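Local coordinates for histidine acid phosphatase (Bifidobacterium longum subsp. infantis, PDB 6RXD), which probably removes phosphate groups from inositol polyphosphates, phytate among them, and from 2,3-bisphosphoglycerate, at residues S11-Y16 and T440-N445; S26-P31 and I467-Y472; G232-V237 and A342-W347. All blocks are in the same frame, centred on the assembly; numbering follows the deposited sequence. Where two conformers were deposited one is given.

Contact 1. Residues S11-Y16 and T440-N445; sequences SSKQPY and TPMAAN
Gln-14 and Met-442 join the two backbones: Met-442 N donates to Gln-14 O at 2.9 Å. The CA atoms of Gln-14 and Pro-441 lie 4.9 Å apart, so the chains run close here. Residues 441-444 form a type II beta turn, closed by Ala-444 N on Pro-441 O, and Ala-443 takes its third position with positive phi (60°).

Tyr-16 lies along this turn. Its CG is anti to the backbone N (chi1 -169°), which carries the ring past the turn to Asn-445, while Tyr-16 CB packs on Ala-443 CB at 4.0 Å. At the far end Asn-445 ND2 donates to Tyr-16 OH at 3.1 Å and also to Ala-443 O at 3.0 Å. Both acceptors lie close to the amide plane, so both N-H groups are used and the amide is held against rotation. Tyr-16 OH is bonded to Glu-474 as well, and Asn-445 OD1 to Gln-447. At the other end the Met-442 chain, bent at chi2 (-68°), brings CE against the 3-10 segment 12-13, with Met-442 CE 3.6 Å from Ser-12 O and 3.9 Å from Lys-13 CA. Pro-441 CB meets Gln-14 CG at 4.0 Å.

Ser-12 O accepts from Arg-44, and backbone bonds tie Ala-443 and Ala-444 to His-45 and Arg-44, part of the RHG sequence that marks histidine phosphatases. Helix 102-118 touches Tyr-16 and Ala-443, helix 301-317 borders Lys-13 and Met-442, and helix 400-410 packs on Thr-440.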
loop_
_atom_site.group_PDB
_atom_site.type_symbol
_atom_site.label_atom_id
_atom_site.label_comp_id
_atom_site.label_asym_id
_atom_site.label_seq_id
_atom_site.Cartn_x
_atom_site.Cartn_y
_atom_site.Cartn_z
ATOM N N SER A 11 -8.955 -6.546 -1.576
ATOM C CA SER A 11 -8.526 -5.786 -0.404
ATOM C C SER A 11 -7.291 -4.958 -0.773
ATOM O O SER A 11 -7.164 -4.526 -1.908
ATOM C CB SER A 11 -8.265 -6.733 0.783
ATOM O OG SER A 11 -7.797 -6.047 1.949
ATOM N N SER A 12 -6.376 -4.737 0.161
ATOM C CA SER A 12 -5.206 -3.901 -0.142
ATOM C C SER A 12 -4.167 -4.590 -1.051
ATOM O O SER A 12 -3.090 -4.051 -1.284
ATOM C CB SER A 12 -4.548 -3.403 1.144
ATOM O OG SER A 12 -4.008 -4.495 1.855
ATOM N N LYS A 13 -4.499 -5.770 -1.570
ATOM C CA LYS A 13 -3.685 -6.398 -2.615
ATOM C C LYS A 13 -4.190 -6.015 -3.998
ATOM O O LYS A 13 -3.676 -6.491 -4.996
ATOM C CB LYS A 13 -3.697 -7.930 -2.483
ATOM C CG LYS A 13 -2.557 -8.528 -1.679
ATOM C CD LYS A 13 -2.446 -7.962 -0.289
ATOM C CE LYS A 13 -1.406 -8.753 0.512
ATOM N NZ LYS A 13 -0.892 -7.996 1.673
ATOM N N GLN A 14 -5.195 -5.148 -4.066
ATOM C CA GLN A 14 -5.694 -4.679 -5.354
ATOM C C GLN A 14 -4.552 -4.177 -6.250
ATOM O O GLN A 14 -3.790 -3.279 -5.864
ATOM C CB GLN A 14 -6.684 -3.532 -5.113
ATOM C CG GLN A 14 -7.081 -2.771 -6.369
ATOM C CD GLN A 14 -7.832 -3.627 -7.346
ATOM O OE1 GLN A 14 -8.811 -4.294 -6.981
ATOM N NE2 GLN A 14 -7.394 -3.617 -8.608
ATOM N N PRO A 15 -4.410 -4.755 -7.453
ATOM C CA PRO A 15 -3.370 -4.184 -8.316
ATOM C C PRO A 15 -3.683 -2.738 -8.727
ATOM O O PRO A 15 -4.847 -2.371 -8.949
ATOM C CB PRO A 15 -3.400 -5.104 -9.541
ATOM C CG PRO A 15 -3.880 -6.436 -8.976
ATOM C CD PRO A 15 -4.936 -6.027 -7.981
ATOM N N TYR A 16 -2.644 -1.913 -8.812
ATOM C CA TYR A 16 -2.823 -0.523 -9.213
ATOM C C TYR A 16 -3.568 -0.422 -10.528
ATOM O O TYR A 16 -3.281 -1.166 -11.473
ATOM C CB TYR A 16 -1.462 0.142 -9.379
ATOM C CG TYR A 16 -1.540 1.639 -9.526
ATOM C CD1 TYR A 16 -1.950 2.426 -8.467
ATOM C CD2 TYR A 16 -1.187 2.261 -10.717
ATOM C CE1 TYR A 16 -2.012 3.816 -8.584
ATOM C CE2 TYR A 16 -1.236 3.638 -10.848
ATOM C CZ TYR A 16 -1.648 4.410 -9.780
ATOM O OH TYR A 16 -1.698 5.783 -9.920
ATOM N N THR A 440 -5.694 2.048 -0.359
ATOM C CA THR A 440 -4.286 1.673 -0.425
ATOM C C THR A 440 -4.032 0.451 -1.307
ATOM O O THR A 440 -3.560 -0.590 -0.849
ATOM C CB THR A 440 -3.714 1.504 1.001
ATOM O OG1 THR A 440 -2.341 1.106 0.932
ATOM C CG2 THR A 440 -4.532 0.480 1.819
ATOM N N PRO A 441 -4.338 0.574 -2.600
ATOM C CA PRO A 441 -3.995 -0.521 -3.506
ATOM C C PRO A 441 -2.486 -0.623 -3.608
ATOM O O PRO A 441 -1.755 0.226 -3.086
ATOM C CB PRO A 441 -4.551 -0.043 -4.843
ATOM C CG PRO A 441 -4.604 1.486 -4.725
ATOM C CD PRO A 441 -5.027 1.675 -3.301
ATOM N N MET A 442 -2.006 -1.661 -4.277
ATOM C CA MET A 442 -0.595 -1.696 -4.590
ATOM C C MET A 442 -0.228 -0.448 -5.393
ATOM O O MET A 442 -1.013 0.015 -6.245
ATOM C CB MET A 442 -0.258 -2.984 -5.344
ATOM C CG MET A 442 -0.405 -4.227 -4.478
ATOM S SD MET A 442 0.844 -4.291 -3.162
ATOM C CE MET A 442 0.110 -5.540 -2.095
ATOM N N ALA A 443 0.952 0.101 -5.105
ATOM C CA ALA A 443 1.458 1.336 -5.721
ATOM C C ALA A 443 0.574 2.562 -5.494
ATOM O O ALA A 443 0.657 3.536 -6.231
ATOM C CB ALA A 443 1.741 1.140 -7.239
ATOM N N ALA A 444 -0.258 2.528 -4.462
ATOM C CA ALA A 444 -1.075 3.693 -4.122
ATOM C C ALA A 444 -0.184 4.915 -4.005
ATOM O O ALA A 444 0.905 4.832 -3.465
ATOM C CB ALA A 444 -1.818 3.462 -2.792
ATOM N N ASN A 445 -0.655 6.056 -4.492
ATOM C CA ASN A 445 0.180 7.237 -4.432
ATOM C C ASN A 445 -0.601 8.538 -4.361
ATOM O O ASN A 445 -1.723 8.648 -4.866
ATOM C CB ASN A 445 1.182 7.261 -5.600
ATOM C CG ASN A 445 0.510 7.337 -6.959
ATOM O OD1 ASN A 445 0.357 8.416 -7.535
ATOM N ND2 ASN A 445 0.099 6.192 -7.472
#

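Contact 2. Residues S26-P31 and I467-Y472; sequences SYSKAP and IVRMLY
Arg-469 and Ser-28 make the polar part of the contact. Arg-469 NH1 donates to Ser-28 O at 2.9 Å, arriving in the carbonyl plane on a lone pair, although the oxygen sits 20° out of the guanidinium plane. With CG anti to the backbone N (chi1 174°) and bends at chi2 and chi3, the arginine chain sets its guanidinium there. A water takes a second route between the same two residues: it donates to Ser-28 O at 2.8 Å and accepts from Arg-469 NH2 at 3.0 Å, at the guanidinium edge and in plane. The arginine charge is met by two acids beyond the segments, Asp-449 at NE and Glu-476 at NH1. Glu-476 also binds Ser-28 OG, and the several bonds together fix the rotation of the guanidinium.

Strand 467-472 belongs to the mixed sheet of the histidine phosphatase fold, paired antiparallel with strand 445-453 and with the short strands 475-477 and 493-494. Its residues Ile-467, Arg-469 and Leu-471 face residues 27-31, an extended run with polyproline-like torsions that leads into strand 34-44. The two segments run nearly antiparallel, yet their closest CA pair, Ala-30 and Ile-467, is 8.4 Å apart: side chains and water span the gap.

Apolar contacts lie on each side of the arginine. Leu-471 CD1 makes a CH-pi contact over one face of Tyr-27, 3.9 Å from the ring centroid and 23° off the normal, shifted toward the rim. The tyrosine hydroxyl reaches past it to Glu-474 O. At the other end Ile-467 CD1 meets Pro-31 CD tip to tip at 3.6 Å.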
loop_
_atom_site.group_PDB
_atom_site.type_symbol
_atom_site.label_atom_id
_atom_site.label_comp_id
_atom_site.label_asym_id
_atom_site.label_seq_id
_atom_site.Cartn_x
_atom_site.Cartn_y
_atom_site.Cartn_z
ATOM N N SER A 26 -6.703 14.770 -19.392
ATOM C CA SER A 26 -7.732 15.722 -18.984
ATOM C C SER A 26 -7.534 16.340 -17.600
ATOM O O SER A 26 -8.479 16.883 -17.029
ATOM C CB SER A 26 -9.117 15.075 -19.065
ATOM O OG SER A 26 -9.252 14.052 -18.096
ATOM N N TYR A 27 -6.320 16.286 -17.060
ATOM C CA TYR A 27 -6.089 16.946 -15.775
ATOM C C TYR A 27 -6.279 18.443 -15.976
ATOM O O TYR A 27 -5.884 18.992 -17.014
ATOM C CB TYR A 27 -4.680 16.665 -15.252
ATOM C CG TYR A 27 -4.432 15.209 -14.926
ATOM C CD1 TYR A 27 -5.345 14.479 -14.179
ATOM C CD2 TYR A 27 -3.287 14.568 -15.373
ATOM C CE1 TYR A 27 -5.126 13.144 -13.881
ATOM C CE2 TYR A 27 -3.060 13.237 -15.088
ATOM C CZ TYR A 27 -3.981 12.533 -14.339
ATOM O OH TYR A 27 -3.758 11.213 -14.046
ATOM N N SER A 28 -6.879 19.109 -14.997
ATOM C CA SER A 28 -7.184 20.530 -15.157
ATOM C C SER A 28 -5.934 21.390 -15.353
ATOM O O SER A 28 -4.867 21.100 -14.792
ATOM C CB SER A 28 -8.017 21.047 -13.985
ATOM O OG SER A 28 -7.219 21.198 -12.822
ATOM N N LYS A 29 -6.062 22.438 -16.166
ATOM C CA LYS A 29 -4.993 23.415 -16.336
ATOM C C LYS A 29 -5.033 24.442 -15.203
ATOM O O LYS A 29 -6.102 24.845 -14.752
ATOM C CB LYS A 29 -5.139 24.140 -17.679
ATOM C CG LYS A 29 -5.288 23.208 -18.879
ATOM C CD LYS A 29 -4.169 22.177 -18.927
ATOM C CE LYS A 29 -4.200 21.372 -20.221
ATOM N NZ LYS A 29 -3.151 20.312 -20.218
ATOM N N ALA A 30 -3.863 24.875 -14.755
ATOM C CA ALA A 30 -3.791 25.931 -13.759
ATOM C C ALA A 30 -4.358 27.214 -14.354
ATOM O O ALA A 30 -4.329 27.399 -15.580
ATOM C CB ALA A 30 -2.350 26.133 -13.310
ATOM N N PRO A 31 -4.888 28.100 -13.496
ATOM C CA PRO A 31 -5.447 29.362 -13.987
ATOM C C PRO A 31 -4.423 30.206 -14.743
ATOM O O PRO A 31 -3.209 30.078 -14.532
ATOM C CB PRO A 31 -5.897 30.081 -12.708
ATOM C CG PRO A 31 -5.250 29.341 -11.576
ATOM C CD PRO A 31 -5.083 27.935 -12.046
ATOM N N ILE A 467 0.037 27.914 -5.861
ATOM C CA ILE A 467 -1.198 27.140 -5.832
ATOM C C ILE A 467 -0.906 25.663 -6.060
ATOM O O ILE A 467 0.109 25.300 -6.658
ATOM C CB ILE A 467 -2.216 27.656 -6.864
ATOM C CG1 ILE A 467 -1.637 27.586 -8.278
ATOM C CG2 ILE A 467 -2.648 29.092 -6.516
ATOM C CD1 ILE A 467 -2.674 27.875 -9.360
ATOM N N VAL A 468 -1.786 24.805 -5.549
ATOM C CA VAL A 468 -1.482 23.387 -5.476
ATOM C C VAL A 468 -2.682 22.563 -5.918
ATOM O O VAL A 468 -3.821 22.912 -5.605
ATOM C CB VAL A 468 -1.143 23.000 -4.010
ATOM C CG1 VAL A 468 -0.726 21.526 -3.888
ATOM C CG2 VAL A 468 -0.037 23.910 -3.424
ATOM N N ARG A 469 -2.422 21.453 -6.605
ATOM C CA ARG A 469 -3.471 20.546 -7.076
ATOM C C ARG A 469 -3.050 19.118 -6.740
ATOM O O ARG A 469 -1.880 18.786 -6.870
ATOM C CB ARG A 469 -3.622 20.715 -8.599
ATOM C CG ARG A 469 -4.573 19.761 -9.297
ATOM C CD ARG A 469 -3.869 18.493 -9.823
ATOM N NE ARG A 469 -2.821 18.726 -10.824
ATOM C CZ ARG A 469 -3.045 19.105 -12.084
ATOM N NH1 ARG A 469 -4.279 19.345 -12.495
ATOM N NH2 ARG A 469 -2.031 19.269 -12.928
ATOM N N MET A 470 -3.997 18.280 -6.312
ATOM C CA MET A 470 -3.684 16.903 -5.907
ATOM C C MET A 470 -4.248 15.831 -6.845
ATOM O O MET A 470 -5.370 15.967 -7.359
ATOM C CB MET A 470 -4.196 16.638 -4.478
ATOM C CG MET A 470 -4.161 15.153 -4.051
ATOM S SD MET A 470 -4.282 14.937 -2.262
ATOM C CE MET A 470 -5.731 15.955 -1.900
ATOM N N LEU A 471 -3.448 14.782 -7.067
ATOM C CA LEU A 471 -3.899 13.524 -7.676
ATOM C C LEU A 471 -3.755 12.414 -6.645
ATOM O O LEU A 471 -2.749 12.350 -5.949
ATOM C CB LEU A 471 -3.046 13.163 -8.901
ATOM C CG LEU A 471 -2.841 14.130 -10.070
ATOM C CD1 LEU A 471 -2.270 13.370 -11.279
ATOM C CD2 LEU A 471 -4.093 14.860 -10.456
ATOM N N TYR A 472 -4.755 11.537 -6.545
ATOM C CA TYR A 472 -4.727 10.403 -5.625
ATOM C C TYR A 472 -4.948 9.175 -6.496
ATOM O O TYR A 472 -5.986 9.056 -7.170
ATOM C CB TYR A 472 -5.867 10.547 -4.618
ATOM C CG TYR A 472 -5.972 9.482 -3.538
ATOM C CD1 TYR A 472 -4.874 8.732 -3.124
ATOM C CD2 TYR A 472 -7.196 9.234 -2.935
ATOM C CE1 TYR A 472 -5.002 7.760 -2.113
ATOM C CE2 TYR A 472 -7.342 8.281 -1.942
ATOM C CZ TYR A 472 -6.249 7.550 -1.530
ATOM O OH TYR A 472 -6.423 6.629 -0.522
HETATM O O HOH W 1 -2.471 20.100 -15.743
#

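Contact 3. Residues G232-V237 and A342-W347; sequences GDNVDV and ARMFAW
An N-capped helix start packs against a second helix here: Asn-234, the N-cap of helix 235-245, and Val-237 in its first turn meet Met-344 and Trp-347 of helix 339-357. The capping bond runs from Val-237 N to Asn-234 OD1 at 2.9 Å, with 146° at the hydrogen and the donor in the carbonyl plane.

Asn-234 CG is anti to the backbone N (chi1 -174°), a torsion that lets the amide serve the cap while CB comes to the edge of the Trp-347 ring and the amide lies beside CZ3 and CH2. Asn-234 CG lies 3.8 Å from Trp-347 CZ3, the amide and ring planes 70° apart. Val-237 CG2 comes to the edge of the same ring, 3.7 Å from Trp-347 CZ3 and near its plane. Val-237 CG2 is also 3.5 Å from Met-344 CE, which the bent methionine chain brings up beside the cap, 3.9 Å from Asn-234 OD1. An alanine in place of Asn-234 would probably leave Val-237 N without its capping acceptor and open a gap beside Trp-347 CZ3 and CH2. Phe-345, on the flank of its helix, turns its ring edge to Val-237 O, with Phe-345 CE1 4.1 Å from that oxygen.

Beyond the two segments, Trp-347 NE1 is bonded to Tyr-427 O, and its indole meets Tyr-429 edge-to-face. Phe-345 continues down helix 235-245 onto Ala-240, Ser-241 and Leu-244. Helix 301-317 borders both partners, with Tyr-302 against Val-237 and Met-306 against Phe-345, so the contact forms one side of a three-helix packing.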
loop_
_atom_site.group_PDB
_atom_site.type_symbol
_atom_site.label_atom_id
_atom_site.label_comp_id
_atom_site.label_asym_id
_atom_site.label_seq_id
_atom_site.Cartn_x
_atom_site.Cartn_y
_atom_site.Cartn_z
ATOM N N GLY A 232 -13.421 -11.110 14.679
ATOM C CA GLY A 232 -12.827 -12.435 14.593
ATOM C C GLY A 232 -13.813 -13.550 14.883
ATOM O O GLY A 232 -13.648 -14.678 14.413
ATOM N N ASP A 233 -14.840 -13.246 15.669
ATOM C CA ASP A 233 -15.835 -14.250 16.019
ATOM C C ASP A 233 -17.035 -14.238 15.076
ATOM O O ASP A 233 -18.006 -14.961 15.294
ATOM C CB ASP A 233 -16.315 -14.044 17.459
ATOM C CG ASP A 233 -15.233 -14.337 18.482
ATOM O OD1 ASP A 233 -14.280 -15.072 18.156
ATOM O OD2 ASP A 233 -15.345 -13.839 19.620
ATOM N N ASN A 234 -16.968 -13.422 14.030
ATOM C CA ASN A 234 -18.101 -13.278 13.117
ATOM C C ASN A 234 -18.559 -14.614 12.537
ATOM O O ASN A 234 -17.781 -15.316 11.890
ATOM C CB ASN A 234 -17.753 -12.315 11.981
ATOM C CG ASN A 234 -18.936 -12.034 11.096
ATOM O OD1 ASN A 234 -19.191 -12.768 10.148
ATOM N ND2 ASN A 234 -19.695 -10.988 11.421
ATOM N N VAL A 235 -19.819 -14.966 12.773
ATOM C CA VAL A 235 -20.331 -16.274 12.365
ATOM C C VAL A 235 -20.429 -16.400 10.846
ATOM O O VAL A 235 -20.219 -17.482 10.282
ATOM C CB VAL A 235 -21.704 -16.559 13.023
ATOM C CG1 VAL A 235 -22.298 -17.854 12.507
ATOM C CG2 VAL A 235 -21.557 -16.607 14.533
ATOM N N ASP A 236 -20.752 -15.300 10.174
ATOM C CA ASP A 236 -20.872 -15.326 8.720
ATOM C C ASP A 236 -19.528 -15.544 8.008
ATOM O O ASP A 236 -19.482 -16.174 6.942
ATOM C CB ASP A 236 -21.578 -14.073 8.197
ATOM C CG ASP A 236 -23.057 -14.048 8.555
ATOM O OD1 ASP A 236 -23.665 -12.960 8.500
ATOM O OD2 ASP A 236 -23.608 -15.117 8.898
ATOM N N VAL A 237 -18.440 -15.052 8.594
ATOM C CA VAL A 237 -17.114 -15.347 8.044
ATOM C C VAL A 237 -16.812 -16.839 8.201
ATOM O O VAL A 237 -16.251 -17.469 7.296
ATOM C CB VAL A 237 -15.999 -14.474 8.664
ATOM C CG1 VAL A 237 -14.627 -14.945 8.190
ATOM C CG2 VAL A 237 -16.195 -13.005 8.290
ATOM N N ALA A 342 -15.381 -14.122 -0.906
ATOM C CA ALA A 342 -14.208 -13.244 -1.018
ATOM C C ALA A 342 -14.475 -11.889 -0.369
ATOM O O ALA A 342 -13.599 -11.323 0.291
ATOM C CB ALA A 342 -13.786 -13.054 -2.489
ATOM N N ARG A 343 -15.686 -11.369 -0.555
ATOM C CA ARG A 343 -16.057 -10.084 0.023
ATOM C C ARG A 343 -16.018 -10.149 1.554
ATOM O O ARG A 343 -15.578 -9.212 2.209
ATOM C CB ARG A 343 -17.445 -9.673 -0.485
ATOM C CG ARG A 343 -17.998 -8.379 0.086
ATOM C CD ARG A 343 -19.435 -8.170 -0.403
ATOM N NE ARG A 343 -20.029 -6.963 0.156
ATOM C CZ ARG A 343 -20.664 -6.922 1.321
ATOM N NH1 ARG A 343 -21.173 -5.779 1.760
ATOM N NH2 ARG A 343 -20.789 -8.028 2.045
ATOM N N MET A 344 -16.472 -11.269 2.121
ATOM C CA MET A 344 -16.400 -11.468 3.570
ATOM C C MET A 344 -14.947 -11.498 4.050
ATOM O O MET A 344 -14.617 -10.914 5.083
ATOM C CB MET A 344 -17.095 -12.768 3.996
ATOM C CG MET A 344 -18.597 -12.780 3.778
ATOM S SD MET A 344 -19.424 -11.470 4.690
ATOM C CE MET A 344 -18.889 -11.832 6.361
ATOM N N PHE A 345 -14.085 -12.211 3.326
ATOM C CA PHE A 345 -12.676 -12.311 3.711
ATOM C C PHE A 345 -11.967 -10.971 3.563
ATOM O O PHE A 345 -11.119 -10.609 4.384
ATOM C CB PHE A 345 -11.970 -13.380 2.869
ATOM C CG PHE A 345 -12.641 -14.728 2.926
ATOM C CD1 PHE A 345 -13.196 -15.185 4.110
ATOM C CD2 PHE A 345 -12.754 -15.515 1.786
ATOM C CE1 PHE A 345 -13.827 -16.423 4.169
ATOM C CE2 PHE A 345 -13.397 -16.754 1.836
ATOM C CZ PHE A 345 -13.932 -17.203 3.036
ATOM N N ALA A 346 -12.321 -10.236 2.511
ATOM C CA ALA A 346 -11.805 -8.885 2.324
ATOM C C ALA A 346 -12.194 -7.983 3.482
ATOM O O ALA A 346 -11.401 -7.154 3.915
ATOM C CB ALA A 346 -12.304 -8.290 1.003
ATOM N N TRP A 347 -13.421 -8.120 3.969
ATOM C CA TRP A 347 -13.827 -7.309 5.115
ATOM C C TRP A 347 -13.007 -7.672 6.332
ATOM O O TRP A 347 -12.562 -6.793 7.059
ATOM C CB TRP A 347 -15.309 -7.488 5.421
ATOM C CG TRP A 347 -15.691 -6.948 6.756
ATOM C CD1 TRP A 347 -15.752 -5.627 7.132
ATOM C CD2 TRP A 347 -16.099 -7.708 7.898
ATOM N NE1 TRP A 347 -16.154 -5.532 8.448
ATOM C CE2 TRP A 347 -16.375 -6.795 8.937
ATOM C CE3 TRP A 347 -16.234 -9.076 8.151
ATOM C CZ2 TRP A 347 -16.801 -7.206 10.205
ATOM C CZ3 TRP A 347 -16.652 -9.485 9.417
ATOM C CH2 TRP A 347 -16.931 -8.553 10.424
#

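How the contacts relate
Contact 1 sits about 5 Å from the centre of the chain; centre to centre, contact 2 is about 23 Å away and contact 3 about 20 Å, while contacts 2 and 3 are about 39 Å apart and do not touch. Asn-445 O packs on Tyr-472 CD1 at 3.6 Å, joining contacts 1 and 2, and Ser-11 OG lies 4.3 Å from Ala-346 O of contact 3. Along the chain contacts 1 and 2 cross, and both enclose contact 3. Contact 1 is the one placed beside the RHG active-site signature. Near contact 3, Asp-243 and Asp-341 bind zinc in another structure of this protein; here the Phe-345 side chain is about 13 Å from a bound zinc ion.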